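Local coordinates for protein predicted component of a thermophile-specific DNA repair system, contains a RAMP domain (Methanopyrus kandleri, PDB 4N0L) that binds RNA and probably serves, as a Csm3-family RAMP protein with an RRM-like fold, as a crRNA-binding and possibly RNA-cleaving component of a type III-A CRISPR complex, at residues L10-I14 against E304-L308. Sequence-based numbering, arbitrary orientation.
Sequences LVGEI and EVTYL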
# COMPACT_ATOMS: atom_id res chain seq x y z
N LEU A 10 -2.78 -10.04 -3.90
CA LEU A 10 -1.43 -10.15 -4.45
C LEU A 10 -0.65 -11.17 -3.64
O LEU A 10 -0.58 -11.06 -2.42
CB LEU A 10 -0.71 -8.79 -4.45
CG LEU A 10 -1.14 -7.64 -5.37
CD1 LEU A 10 -2.60 -7.24 -5.21
CD2 LEU A 10 -0.23 -6.43 -5.15
N VAL A 11 -0.07 -12.15 -4.32
CA VAL A 11 0.70 -13.19 -3.64
C VAL A 11 2.10 -13.32 -4.24
O VAL A 11 2.27 -13.44 -5.45
CB VAL A 11 0.00 -14.56 -3.71
CG1 VAL A 11 0.81 -15.62 -2.96
CG2 VAL A 11 -1.42 -14.47 -3.17
N GLY A 12 3.10 -13.30 -3.37
CA GLY A 12 4.49 -13.44 -3.78
C GLY A 12 5.39 -13.29 -2.57
O GLY A 12 5.06 -13.75 -1.48
N GLU A 13 6.51 -12.59 -2.74
CA GLU A 13 7.41 -12.36 -1.62
C GLU A 13 8.24 -11.10 -1.79
O GLU A 13 8.37 -10.55 -2.89
CB GLU A 13 8.33 -13.57 -1.42
CG GLU A 13 9.33 -13.79 -2.55
CD GLU A 13 10.23 -15.00 -2.31
OE1 GLU A 13 11.21 -15.16 -3.08
OE2 GLU A 13 9.97 -15.79 -1.38
N ILE A 14 8.78 -10.63 -0.67
CA ILE A 14 9.69 -9.50 -0.67
C ILE A 14 11.13 -9.98 -0.59
O ILE A 14 11.48 -10.70 0.34
CB ILE A 14 9.41 -8.55 0.51
CG1 ILE A 14 7.95 -8.09 0.51
CG2 ILE A 14 10.37 -7.36 0.48
CD1 ILE A 14 7.53 -7.40 1.79
N GLU A 304 12.62 -18.68 -7.50
CA GLU A 304 12.34 -17.27 -7.76
C GLU A 304 11.33 -16.68 -6.77
O GLU A 304 11.47 -15.53 -6.35
CB GLU A 304 11.83 -17.07 -9.20
CG GLU A 304 12.81 -17.50 -10.29
CD GLU A 304 14.08 -16.65 -10.34
OE1 GLU A 304 14.17 -15.64 -9.62
OE2 GLU A 304 15.00 -17.01 -11.11
N VAL A 305 10.31 -17.45 -6.40
CA VAL A 305 9.35 -16.99 -5.40
C VAL A 305 9.21 -18.08 -4.34
O VAL A 305 8.33 -18.93 -4.42
CB VAL A 305 7.97 -16.67 -6.02
CG1 VAL A 305 7.04 -16.08 -4.97
CG2 VAL A 305 8.12 -15.71 -7.19
N THR A 306 10.08 -18.02 -3.33
CA THR A 306 10.21 -19.10 -2.36
C THR A 306 9.02 -19.25 -1.43
O THR A 306 8.80 -20.32 -0.86
CB THR A 306 11.48 -18.91 -1.50
OG1 THR A 306 11.29 -17.83 -0.59
CG2 THR A 306 12.67 -18.61 -2.39
N TYR A 307 8.24 -18.18 -1.28
CA TYR A 307 7.11 -18.16 -0.37
C TYR A 307 6.05 -19.18 -0.78
O TYR A 307 5.33 -19.71 0.07
CB TYR A 307 6.49 -16.77 -0.31
CG TYR A 307 5.34 -16.62 0.68
CD1 TYR A 307 5.48 -17.04 1.99
CD2 TYR A 307 4.14 -16.04 0.30
CE1 TYR A 307 4.44 -16.88 2.90
CE2 TYR A 307 3.10 -15.88 1.20
CZ TYR A 307 3.26 -16.31 2.50
OH TYR A 307 2.22 -16.16 3.39
N LEU A 308 5.95 -19.44 -2.08
CA LEU A 308 4.91 -20.31 -2.61
C LEU A 308 5.02 -21.74 -2.07
O LEU A 308 4.01 -22.42 -1.91
CB LEU A 308 4.94 -20.32 -4.13
CG LEU A 308 4.67 -18.97 -4.81
CD1 LEU A 308 4.51 -19.13 -6.31
CD2 LEU A 308 3.46 -18.26 -4.20
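Glu-13, on strand 7-16, pushes its carboxylate into the turn at 304-308, part of the loop between helix 295-300 and strand 314-316. Its CG sits between the backbone N and the carbonyl carbon (chi1 67°), and the chain then runs straight out to the turn. OE2 takes a hydrogen bond from Thr-306 OG1 at 2.6 Å, through the syn lone pair, and a weak, bent one from Tyr-307 N at 3.0 Å. OE1 receives Thr-306 N at 3.1 Å; this bond is fairly straight (160°) but reaches the oxygen from above the carboxylate plane. Arg-223 of the neighbouring strand adds a salt bridge to OE1, while Thr-306 OG1 also bonds Thr-180. Tyr-307, partly exposed as a whole, packs closely too, its CD2 3.0 Å from Gly-12 O and the ring oblique to it.

Beside this tightly held acid the packing is apolar. Val-305 CG1 lies 3.9 Å from Gly-12 CA and 4.0 Å from Glu-13 CG, and Val-11 CG1 meets Leu-308 CD2 at 3.9 Å, a single methyl-to-methyl touch. The loose end is the exposed Glu-304, which starts away from the strand; its OE1 forms a salt bridge with Arg-271 of strand 268-278. The loop is thus fastened to the antiparallel sheet through a buried carboxylate, its negative charge probably stabilised by Arg-223, the Thr-306 hydroxyl and N-H and, more weakly, Tyr-307 N.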